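Local coordinates for Rio2 kinase (PDB 4GYI), which is an atypical RIO-family kinase with an ATPase-dependent role on the maturing pre-40S ribosomal subunit and probably phosphorylates proteins on serine or threonine, at residues Asp83-His88 and Gln183-Ile188; Asp110-Ala115 and Lys122-His127; Pro176-Ile181 and Ile188-Val193. All blocks are in the same frame, centred on the assembly; numbering follows the deposited sequence.

Contact 1. Residues Asp83-His88 and Gln183-Ile188. With EDO (1,2-ethanediol), chain E.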
loop_
_atom_site.group_PDB
_atom_site.type_symbol
_atom_site.label_atom_id
_atom_site.label_comp_id
_atom_site.label_asym_id
_atom_site.label_seq_id
_atom_site.Cartn_x
_atom_site.Cartn_y
_atom_site.Cartn_z
ATOM N N ASP A 83 13.329 0.605 -3.086
ATOM C CA ASP A 83 12.760 -0.678 -3.546
ATOM C C ASP A 83 13.722 -1.826 -3.212
ATOM O O ASP A 83 13.356 -2.794 -2.536
ATOM C CB ASP A 83 12.541 -0.665 -5.076
ATOM C CG ASP A 83 11.465 0.329 -5.534
ATOM O OD1 ASP A 83 10.748 0.902 -4.680
ATOM O OD2 ASP A 83 11.324 0.519 -6.770
ATOM N N TYR A 84 14.968 -1.693 -3.678
ATOM C CA TYR A 84 15.982 -2.730 -3.464
ATOM C C TYR A 84 16.193 -3.000 -1.978
ATOM O O TYR A 84 16.226 -4.150 -1.553
ATOM C CB TYR A 84 17.315 -2.348 -4.110
ATOM C CG TYR A 84 17.477 -2.803 -5.545
ATOM C CD1 TYR A 84 18.651 -3.420 -5.972
ATOM C CD2 TYR A 84 16.467 -2.606 -6.476
ATOM C CE1 TYR A 84 18.815 -3.820 -7.288
ATOM C CE2 TYR A 84 16.618 -3.011 -7.792
ATOM C CZ TYR A 84 17.792 -3.613 -8.191
ATOM O OH TYR A 84 17.936 -4.009 -9.500
ATOM N N LEU A 85 16.315 -1.931 -1.192
ATOM C CA LEU A 85 16.478 -2.073 0.251
ATOM C C LEU A 85 15.299 -2.806 0.877
ATOM O O LEU A 85 15.492 -3.659 1.732
ATOM C CB LEU A 85 16.659 -0.711 0.918
ATOM C CG LEU A 85 18.037 -0.092 0.723
ATOM C CD1 LEU A 85 18.039 1.353 1.178
ATOM C CD2 LEU A 85 19.095 -0.903 1.475
ATOM N N ALA A 86 14.083 -2.471 0.447
ATOM C CA ALA A 86 12.899 -3.174 0.935
ATOM C C ALA A 86 12.953 -4.659 0.599
ATOM O O ALA A 86 12.687 -5.493 1.443
ATOM C CB ALA A 86 11.621 -2.552 0.362
ATOM N N LEU A 87 13.271 -4.980 -0.652
ATOM C CA LEU A 87 13.345 -6.375 -1.086
ATOM C C LEU A 87 14.392 -7.158 -0.303
ATOM O O LEU A 87 14.171 -8.306 0.075
ATOM C CB LEU A 87 13.663 -6.470 -2.577
ATOM C CG LEU A 87 12.487 -6.377 -3.545
ATOM C CD1 LEU A 87 12.995 -6.281 -4.974
ATOM C CD2 LEU A 87 11.579 -7.588 -3.372
ATOM N N HIS A 88 15.535 -6.524 -0.074
ATOM C CA HIS A 88 16.631 -7.129 0.667
ATOM C C HIS A 88 16.180 -7.516 2.075
ATOM O O HIS A 88 16.475 -8.608 2.575
ATOM C CB HIS A 88 17.788 -6.139 0.740
ATOM C CG HIS A 88 19.085 -6.761 1.137
ATOM N ND1 HIS A 88 19.748 -7.668 0.338
ATOM C CD2 HIS A 88 19.836 -6.618 2.252
ATOM C CE1 HIS A 88 20.856 -8.053 0.942
ATOM N NE2 HIS A 88 20.935 -7.430 2.104
ATOM N N GLN A 183 6.102 -6.139 6.564
ATOM C CA GLN A 183 6.076 -4.767 6.075
ATOM C C GLN A 183 7.474 -4.190 6.162
ATOM O O GLN A 183 8.129 -4.306 7.193
ATOM C CB GLN A 183 5.080 -3.929 6.898
ATOM C CG GLN A 183 4.900 -2.496 6.409
ATOM C CD GLN A 183 5.945 -1.543 6.964
ATOM O OE1 GLN A 183 6.248 -1.567 8.154
ATOM N NE2 GLN A 183 6.512 -0.710 6.097
ATOM N N SER A 184 7.955 -3.583 5.087
ATOM C CA SER A 184 9.238 -2.896 5.173
ATOM C C SER A 184 9.214 -1.610 4.373
ATOM O O SER A 184 8.892 -1.624 3.190
ATOM C CB SER A 184 10.379 -3.790 4.699
ATOM O OG SER A 184 11.617 -3.087 4.733
ATOM N N ARG A 185 9.540 -0.494 5.023
ATOM C CA ARG A 185 9.565 0.797 4.345
ATOM C C ARG A 185 8.218 1.087 3.644
ATOM O O ARG A 185 7.168 1.122 4.294
ATOM C CB ARG A 185 10.754 0.859 3.377
ATOM C CG ARG A 185 12.086 0.739 4.083
ATOM C CD ARG A 185 13.171 0.280 3.131
ATOM N NE ARG A 185 14.506 0.278 3.731
ATOM C CZ ARG A 185 15.086 -0.792 4.277
ATOM N NH1 ARG A 185 14.450 -1.956 4.329
ATOM N NH2 ARG A 185 16.294 -0.692 4.772
ATOM N N HIS A 186 8.245 1.247 2.323
ATOM C CA HIS A 186 7.028 1.537 1.557
ATOM C C HIS A 186 6.318 0.285 1.013
ATOM O O HIS A 186 5.502 0.374 0.086
ATOM C CB HIS A 186 7.337 2.489 0.395
ATOM C CG HIS A 186 8.374 1.975 -0.567
ATOM N ND1 HIS A 186 9.500 1.286 -0.164
ATOM C CD2 HIS A 186 8.468 2.083 -1.914
ATOM C CE1 HIS A 186 10.240 0.989 -1.218
ATOM N NE2 HIS A 186 9.633 1.451 -2.294
ATOM N N THR A 187 6.625 -0.881 1.570
ATOM C CA THR A 187 6.152 -2.114 0.946
ATOM C C THR A 187 5.391 -3.002 1.905
ATOM O O THR A 187 5.612 -2.957 3.114
ATOM C CB THR A 187 7.314 -2.927 0.307
ATOM O OG1 THR A 187 8.112 -3.532 1.337
ATOM C CG2 THR A 187 8.182 -2.028 -0.530
ATOM N N ILE A 188 4.489 -3.813 1.367
ATOM C CA ILE A 188 3.818 -4.798 2.191
ATOM C C ILE A 188 3.841 -6.107 1.459
ATOM O O ILE A 188 3.646 -6.124 0.247
ATOM C CB ILE A 188 2.346 -4.442 2.439
ATOM C CG1 ILE A 188 2.235 -3.168 3.281
ATOM C CG2 ILE A 188 1.621 -5.605 3.146
ATOM C CD1 ILE A 188 0.799 -2.759 3.556
HETATM C C1 EDO E . 11.249 0.796 7.653
HETATM O O1 EDO E . 10.751 2.146 7.671
HETATM C C2 EDO E . 10.190 -0.170 8.172
HETATM O O2 EDO E . 8.875 0.369 7.961
#
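The first torsions of His186 and Asp83 help bring them together. His186 CG sits between its own backbone N and carbonyl carbon (chi1 58°), and Asp83 CG lies anti to its carbonyl carbon, beside the backbone N. His186 NE2 donates to Asp83 OD1 at 2.7 Å, with an N-H...O angle of 166°. The oxygen lies in the ring plane, and ring and carboxylate are nearly coplanar, 12° apart. Asp83 OD2 forms a salt bridge with Arg128. The two bonds fix both carboxylate oxygens.

Arg185 reaches the helix with a chain extended from CG to NE. Leu85 CB lies 3.6 Å above one guanidinium face, off toward the rim. Arg185 NE forms a salt bridge with Glu24, and NH1 also bonds Thr89. Between these two groups Ala86 CB packs on Thr187 CG2 at 3.6 Å. Thr187 OG1 bonds Ser184 O within the type II' turn of Ser184-Thr187, and it also pairs with His90.

The turn closes the hairpin of strands 180-184 and 187-191. Its tip and the start of the return strand rest on helix 79-92 of the N-terminal winged-helix domain. Helix 14-26 covers Leu85, and strand 121-127 flanks Asp83 and His186.

Contact 2. Residues Asp110-Ala115 and Lys122-His127. With ADP (adenosine-5'-diphosphate), chain B; EDO (1,2-ethanediol), chain D.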
loop_
_atom_site.group_PDB
_atom_site.type_symbol
_atom_site.label_atom_id
_atom_site.label_comp_id
_atom_site.label_asym_id
_atom_site.label_seq_id
_atom_site.Cartn_x
_atom_site.Cartn_y
_atom_site.Cartn_z
ATOM N N ASP A 110 2.511 -0.214 -6.966
ATOM C CA ASP A 110 2.866 -1.321 -7.849
ATOM C C ASP A 110 2.570 -2.661 -7.160
ATOM O O ASP A 110 2.872 -2.845 -5.987
ATOM C CB ASP A 110 4.347 -1.260 -8.240
ATOM C CG ASP A 110 4.658 -0.111 -9.197
ATOM O OD1 ASP A 110 3.756 0.285 -9.969
ATOM O OD2 ASP A 110 5.805 0.397 -9.176
ATOM N N ILE A 111 1.964 -3.587 -7.888
ATOM C CA ILE A 111 1.622 -4.884 -7.330
ATOM C C ILE A 111 2.502 -5.934 -7.998
ATOM O O ILE A 111 2.505 -6.058 -9.216
ATOM C CB ILE A 111 0.141 -5.225 -7.573
ATOM C CG1 ILE A 111 -0.758 -4.093 -7.082
ATOM C CG2 ILE A 111 -0.228 -6.538 -6.902
ATOM C CD1 ILE A 111 -0.760 -3.921 -5.575
ATOM N N MET A 112 3.259 -6.672 -7.195
ATOM C CA MET A 112 4.148 -7.711 -7.709
ATOM C C MET A 112 3.732 -9.027 -7.101
ATOM O O MET A 112 3.207 -9.062 -6.003
ATOM C CB MET A 112 5.602 -7.432 -7.295
ATOM C CG MET A 112 6.207 -6.173 -7.911
ATOM S SD MET A 112 7.866 -6.466 -8.537
ATOM C CE MET A 112 8.828 -6.327 -7.039
ATOM N N ILE A 113 3.977 -10.119 -7.799
ATOM C CA ILE A 113 3.774 -11.414 -7.188
ATOM C C ILE A 113 5.128 -11.874 -6.767
ATOM O O ILE A 113 6.082 -11.757 -7.529
ATOM C CB ILE A 113 3.167 -12.413 -8.161
ATOM C CG1 ILE A 113 1.757 -11.962 -8.537
ATOM C CG2 ILE A 113 3.069 -13.779 -7.519
ATOM C CD1 ILE A 113 1.702 -11.031 -9.718
ATOM N N VAL A 114 5.236 -12.348 -5.531
ATOM C CA VAL A 114 6.481 -12.940 -5.091
ATOM C C VAL A 114 6.229 -14.354 -4.594
ATOM O O VAL A 114 5.077 -14.758 -4.398
ATOM C CB VAL A 114 7.118 -12.119 -3.984
ATOM C CG1 VAL A 114 7.326 -10.703 -4.458
ATOM C CG2 VAL A 114 6.236 -12.154 -2.768
ATOM N N ALA A 115 7.308 -15.111 -4.413
ATOM C CA ALA A 115 7.221 -16.451 -3.844
ATOM C C ALA A 115 8.249 -16.629 -2.730
ATOM O O ALA A 115 9.345 -16.078 -2.789
ATOM C CB ALA A 115 7.442 -17.467 -4.912
ATOM N N LYS A 122 2.824 -15.009 -2.912
ATOM C CA LYS A 122 2.245 -13.935 -2.120
ATOM C C LYS A 122 2.312 -12.640 -2.927
ATOM O O LYS A 122 2.964 -12.591 -3.975
ATOM C CB LYS A 122 3.036 -13.759 -0.822
ATOM C CG LYS A 122 3.288 -15.050 -0.072
ATOM C CD LYS A 122 4.528 -14.925 0.776
ATOM C CE LYS A 122 4.918 -16.257 1.372
ATOM N NZ LYS A 122 4.040 -16.670 2.509
ATOM N N VAL A 123 1.648 -11.592 -2.437
ATOM C CA VAL A 123 1.670 -10.300 -3.115
ATOM C C VAL A 123 2.597 -9.322 -2.420
ATOM O O VAL A 123 2.605 -9.226 -1.198
ATOM C CB VAL A 123 0.246 -9.692 -3.196
ATOM C CG1 VAL A 123 0.288 -8.188 -3.460
ATOM C CG2 VAL A 123 -0.559 -10.399 -4.266
ATOM N N LEU A 124 3.404 -8.621 -3.207
ATOM C CA LEU A 124 4.191 -7.522 -2.692
ATOM C C LEU A 124 3.571 -6.222 -3.203
ATOM O O LEU A 124 3.444 -6.020 -4.409
ATOM C CB LEU A 124 5.638 -7.628 -3.166
ATOM C CG LEU A 124 6.526 -6.429 -2.815
ATOM C CD1 LEU A 124 6.796 -6.386 -1.319
ATOM C CD2 LEU A 124 7.826 -6.480 -3.581
ATOM N N LYS A 125 3.152 -5.355 -2.295
ATOM C CA LYS A 125 2.590 -4.072 -2.717
ATOM C C LYS A 125 3.614 -2.988 -2.427
ATOM O O LYS A 125 4.167 -2.939 -1.334
ATOM C CB LYS A 125 1.282 -3.768 -1.984
ATOM C CG LYS A 125 0.607 -2.426 -2.397
ATOM C CD LYS A 125 -0.726 -2.274 -1.680
ATOM C CE LYS A 125 -1.418 -0.929 -1.985
ATOM N NZ LYS A 125 -2.845 -0.949 -1.525
ATOM N N ILE A 126 3.883 -2.146 -3.421
ATOM C CA ILE A 126 4.845 -1.064 -3.279
ATOM C C ILE A 126 4.122 0.264 -3.433
ATOM O O ILE A 126 3.556 0.529 -4.477
ATOM C CB ILE A 126 5.936 -1.164 -4.369
ATOM C CG1 ILE A 126 6.621 -2.548 -4.292
ATOM C CG2 ILE A 126 6.965 -0.038 -4.200
ATOM C CD1 ILE A 126 7.694 -2.779 -5.371
ATOM N N HIS A 127 4.119 1.092 -2.399
ATOM C CA HIS A 127 3.401 2.352 -2.472
ATOM C C HIS A 127 4.178 3.402 -3.256
ATOM O O HIS A 127 5.402 3.535 -3.104
ATOM C CB HIS A 127 3.045 2.863 -1.076
ATOM C CG HIS A 127 1.950 2.089 -0.409
ATOM N ND1 HIS A 127 0.614 2.397 -0.572
ATOM C CD2 HIS A 127 1.989 1.016 0.419
ATOM C CE1 HIS A 127 -0.123 1.559 0.137
ATOM N NE2 HIS A 127 0.687 0.710 0.747
HETATM P PB ADP B . -3.817 0.333 -5.429
HETATM O O1B ADP B . -2.729 0.735 -6.394
HETATM O O2B ADP B . -5.253 0.505 -5.861
HETATM O O3B ADP B . -3.459 1.023 -4.037
HETATM P PA ADP B . -4.628 -2.259 -4.444
HETATM O O1A ADP B . -6.011 -1.705 -4.653
HETATM O O2A ADP B . -4.237 -2.690 -3.036
HETATM O O3A ADP B . -3.539 -1.221 -5.027
HETATM O "O5'" ADP B . -4.430 -3.445 -5.497
HETATM C "C5'" ADP B . -4.600 -3.182 -6.897
HETATM C "C4'" ADP B . -5.055 -4.456 -7.607
HETATM O "O4'" ADP B . -4.132 -5.529 -7.353
HETATM C "C3'" ADP B . -6.409 -4.992 -7.142
HETATM O "O3'" ADP B . -7.524 -4.405 -7.820
HETATM C "C2'" ADP B . -6.304 -6.477 -7.418
HETATM O "O2'" ADP B . -6.458 -6.731 -8.819
HETATM C "C1'" ADP B . -4.845 -6.757 -7.157
HETATM N N9 ADP B . -4.556 -7.173 -5.770
HETATM C C8 ADP B . -4.058 -6.380 -4.803
HETATM N N7 ADP B . -3.855 -7.074 -3.651
HETATM C C5 ADP B . -4.223 -8.345 -3.912
HETATM C C6 ADP B . -4.258 -9.610 -3.157
HETATM N N6 ADP B . -3.849 -9.643 -1.872
HETATM N N1 ADP B . -4.704 -10.712 -3.793
HETATM C C2 ADP B . -5.104 -10.696 -5.084
HETATM N N3 ADP B . -5.093 -9.586 -5.833
HETATM C C4 ADP B . -4.678 -8.406 -5.305
HETATM C C1 EDO D . 7.798 7.134 -3.685
HETATM O O1 EDO D . 6.378 7.034 -3.545
HETATM C C2 EDO D . 8.329 5.809 -4.206
HETATM O O2 EDO D . 7.790 4.777 -3.400
#
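Met112 and Leu124 lie side by side and point the same way on the closely packed face of this strand pair. Met112 bends at chi2 (-135°) and chi3, and its CE touches Leu124 CD2 at 3.6 Å and Ile126 CD1 at 4.1 Å. Val114 CG1 presses on Leu124 CB at 3.7 Å. Leu87 and His90 of helix 79-92 also touch Leu124. Asp110 projects to the same face, and its carboxylate forms salt bridges with Arg128 and Arg131.

The strands form an antiparallel beta hairpin in the kinase N-lobe. Asp110-Ile126, Met112-Leu124 and Val114-Lys122 are the hydrogen-bonded pairs, each joined by two backbone bonds.

The other face is looser between the strands and is turned to the nucleotide. Ile111 CG2 meets Val123 CG1 at 3.9 Å, while Ile111 CG1 touches the ribose at ADP O4'. Ile113, farther along, is partly exposed, and its CG2 contacts the Lys122 carbonyl. Lys125 leaves the strand with CG anti to its backbone N (chi1 -179°) and stays extended to NZ. NZ bonds ADP O2A at 2.7 Å and, weakly, ADP O3B. It also pairs with Glu163, the lysine-glutamate bridge known from protein kinases, and bonds OD2 of the phosphoaspartate at position 258.

Contact 3. Residues Pro176-Ile181 and Ile188-Val193. With ADP (adenosine-5'-diphosphate), chain B.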
loop_
_atom_site.group_PDB
_atom_site.type_symbol
_atom_site.label_atom_id
_atom_site.label_comp_id
_atom_site.label_asym_id
_atom_site.label_seq_id
_atom_site.Cartn_x
_atom_site.Cartn_y
_atom_site.Cartn_z
ATOM N N PRO A 176 -12.959 -10.099 6.062
ATOM C CA PRO A 176 -12.401 -10.759 4.871
ATOM C C PRO A 176 -11.391 -9.833 4.158
ATOM O O PRO A 176 -11.752 -9.042 3.303
ATOM C CB PRO A 176 -13.634 -11.017 4.012
ATOM C CG PRO A 176 -14.591 -9.880 4.385
ATOM C CD PRO A 176 -14.322 -9.578 5.844
ATOM N N VAL A 177 -10.126 -9.926 4.548
ATOM C CA VAL A 177 -9.088 -9.089 3.990
ATOM C C VAL A 177 -7.919 -10.032 3.787
ATOM O O VAL A 177 -7.931 -11.140 4.312
ATOM C CB VAL A 177 -8.700 -7.960 4.964
ATOM C CG1 VAL A 177 -9.910 -7.045 5.253
ATOM C CG2 VAL A 177 -8.110 -8.543 6.264
ATOM N N PRO A 178 -6.911 -9.619 3.009
ATOM C CA PRO A 178 -5.775 -10.528 2.838
ATOM C C PRO A 178 -5.047 -10.716 4.159
ATOM O O PRO A 178 -5.110 -9.838 5.009
ATOM C CB PRO A 178 -4.866 -9.776 1.849
ATOM C CG PRO A 178 -5.766 -8.806 1.163
ATOM C CD PRO A 178 -6.772 -8.400 2.200
ATOM N N GLU A 179 -4.361 -11.837 4.347
ATOM C CA GLU A 179 -3.511 -11.960 5.533
ATOM C C GLU A 179 -2.250 -11.113 5.390
ATOM O O GLU A 179 -1.481 -11.289 4.444
ATOM C CB GLU A 179 -3.114 -13.409 5.805
ATOM C CG GLU A 179 -2.040 -13.526 6.872
ATOM C CD GLU A 179 -1.657 -14.963 7.171
ATOM O OE1 GLU A 179 -2.455 -15.869 6.853
ATOM O OE2 GLU A 179 -0.562 -15.185 7.727
ATOM N N PRO A 180 -2.032 -10.189 6.327
ATOM C CA PRO A 180 -0.813 -9.382 6.245
ATOM C C PRO A 180 0.374 -10.239 6.682
ATOM O O PRO A 180 0.276 -10.958 7.679
ATOM C CB PRO A 180 -1.069 -8.266 7.260
ATOM C CG PRO A 180 -1.934 -8.925 8.325
ATOM C CD PRO A 180 -2.791 -9.954 7.574
ATOM N N ILE A 181 1.485 -10.175 5.963
ATOM C CA ILE A 181 2.617 -11.043 6.304
ATOM C C ILE A 181 3.850 -10.290 6.802
ATOM O O ILE A 181 4.454 -10.685 7.782
ATOM C CB ILE A 181 3.001 -11.956 5.131
ATOM C CG1 ILE A 181 1.818 -12.866 4.770
ATOM C CG2 ILE A 181 4.233 -12.782 5.477
ATOM C CD1 ILE A 181 1.966 -13.553 3.426
ATOM N N ILE A 188 4.489 -3.813 1.367
ATOM C CA ILE A 188 3.818 -4.798 2.191
ATOM C C ILE A 188 3.841 -6.107 1.459
ATOM O O ILE A 188 3.646 -6.124 0.247
ATOM C CB ILE A 188 2.346 -4.442 2.439
ATOM C CG1 ILE A 188 2.235 -3.168 3.281
ATOM C CG2 ILE A 188 1.621 -5.605 3.146
ATOM C CD1 ILE A 188 0.799 -2.759 3.556
ATOM N N VAL A 189 4.095 -7.193 2.185
ATOM C CA VAL A 189 3.937 -8.523 1.632
ATOM C C VAL A 189 2.669 -9.075 2.238
ATOM O O VAL A 189 2.501 -9.032 3.443
ATOM C CB VAL A 189 5.128 -9.451 1.971
ATOM C CG1 VAL A 189 4.841 -10.868 1.499
ATOM C CG2 VAL A 189 6.401 -8.944 1.325
ATOM N N MET A 190 1.752 -9.563 1.409
ATOM C CA MET A 190 0.504 -10.082 1.936
ATOM C C MET A 190 0.099 -11.326 1.141
ATOM O O MET A 190 0.633 -11.573 0.058
ATOM C CB MET A 190 -0.583 -9.011 1.818
ATOM C CG MET A 190 -1.041 -8.793 0.381
ATOM S SD MET A 190 -2.183 -7.421 0.164
ATOM C CE MET A 190 -1.070 -6.036 0.067
ATOM N N SER A 191 -0.849 -12.098 1.664
ATOM C CA SER A 191 -1.274 -13.306 0.965
ATOM C C SER A 191 -1.884 -12.934 -0.380
ATOM O O SER A 191 -2.378 -11.822 -0.568
ATOM C CB SER A 191 -2.274 -14.118 1.795
ATOM O OG SER A 191 -3.528 -13.472 1.853
ATOM N N LEU A 192 -1.787 -13.855 -1.325
ATOM C CA LEU A 192 -2.428 -13.708 -2.624
ATOM C C LEU A 192 -3.832 -14.276 -2.505
ATOM O O LEU A 192 -3.996 -15.440 -2.217
ATOM C CB LEU A 192 -1.640 -14.492 -3.668
ATOM C CG LEU A 192 -2.268 -14.666 -5.052
ATOM C CD1 LEU A 192 -2.383 -13.324 -5.749
ATOM C CD2 LEU A 192 -1.409 -15.637 -5.852
ATOM N N VAL A 193 -4.845 -13.451 -2.707
ATOM C CA VAL A 193 -6.223 -13.901 -2.561
ATOM C C VAL A 193 -6.685 -14.501 -3.876
ATOM O O VAL A 193 -6.469 -13.917 -4.930
ATOM C CB VAL A 193 -7.150 -12.707 -2.201
ATOM C CG1 VAL A 193 -8.571 -13.168 -2.009
ATOM C CG2 VAL A 193 -6.655 -12.017 -0.950
HETATM P PB ADP B . -3.817 0.333 -5.429
HETATM O O1B ADP B . -2.729 0.735 -6.394
HETATM O O2B ADP B . -5.253 0.505 -5.861
HETATM O O3B ADP B . -3.459 1.023 -4.037
HETATM P PA ADP B . -4.628 -2.259 -4.444
HETATM O O1A ADP B . -6.011 -1.705 -4.653
HETATM O O2A ADP B . -4.237 -2.690 -3.036
HETATM O O3A ADP B . -3.539 -1.221 -5.027
HETATM O "O5'" ADP B . -4.430 -3.445 -5.497
HETATM C "C5'" ADP B . -4.600 -3.182 -6.897
HETATM C "C4'" ADP B . -5.055 -4.456 -7.607
HETATM O "O4'" ADP B . -4.132 -5.529 -7.353
HETATM C "C3'" ADP B . -6.409 -4.992 -7.142
HETATM O "O3'" ADP B . -7.524 -4.405 -7.820
HETATM C "C2'" ADP B . -6.304 -6.477 -7.418
HETATM O "O2'" ADP B . -6.458 -6.731 -8.819
HETATM C "C1'" ADP B . -4.845 -6.757 -7.157
HETATM N N9 ADP B . -4.556 -7.173 -5.770
HETATM C C8 ADP B . -4.058 -6.380 -4.803
HETATM N N7 ADP B . -3.855 -7.074 -3.651
HETATM C C5 ADP B . -4.223 -8.345 -3.912
HETATM C C6 ADP B . -4.258 -9.610 -3.157
HETATM N N6 ADP B . -3.849 -9.643 -1.872
HETATM N N1 ADP B . -4.704 -10.712 -3.793
HETATM C C2 ADP B . -5.104 -10.696 -5.084
HETATM N N3 ADP B . -5.093 -9.586 -5.833
HETATM C C4 ADP B . -4.678 -8.406 -5.305
#
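Pro178 CG and Val193 CG2 touch at 3.9 Å beside the amino end of the flat adenine of ADP. Both lie displaced to one side of the base plane. On the opposite face Val123 CG2 stands over C6. The N1/N6 edge is read by the backbone of 188-193. Val193 N donates to ADP N1 at 2.9 Å with an N-H...N angle of 165°. ADP N6 donates to Ser191 O, also at 2.9 Å. A weak bond runs from N6 to Met190 SD, which in turn packs on Pro178 CB at 3.9 Å. This is the hinge pattern of protein kinases, and Met190 takes the gatekeeper position just before the hinge.

Behind the base the two segments are joined by three bonds. Ser191 N donates to Glu179 O at 3.0 Å, in the carbonyl plane. Ile181 N donates to Val189 O at 2.9 Å. The third bond uses a side chain. Ser191 OG is held between its own backbone N and carbonyl carbon (chi1 72°), and Glu179 N donates to it at 3.1 Å with an N-H...O angle of 144°. An alanine at Ser191 would probably leave the Glu179 N-H without this acceptor and the 178-179 backbone tied to the hinge residue by one bond fewer. Ile181 CD1 lies against Ser191 N at 3.6 Å, beside the bond to Glu179 O.

Pro180 and Met190 form an antiparallel non-hydrogen-bonded pair in the hairpin of strands 180-184 and 187-191. Strand 180-184 is one of the two outermost strands of the five-stranded N-lobe sheet within the chain. Helix 149-172 packs on Pro180 through Phe164 and Met167. On the inner side Met190 exchanges backbone bonds with Val123 of strand 121-127.

All three contacts involve one antiparallel N-lobe sheet. Contacts 1 and 3 use the same hairpin, strands 180-184 and 187-191, and share Ile188, but they lie at its opposite ends. Contact 2 is the neighbouring hairpin. It joins that hairpin through backbone bonds such as Ile188 O to Lys125 N and Val123 N to Met190 O. Contacts 1 and 2 are buried, while contact 3 is only partly so. Contact 1 links the N-terminal domain to the kinase domain with a histidine-carboxylate bond and small apolar contacts. Contact 2 relies on a regular backbone ladder and an apolar face. Contact 3 has a shorter ladder and bonds the adenine, whereas contact 2 bonds the phosphates.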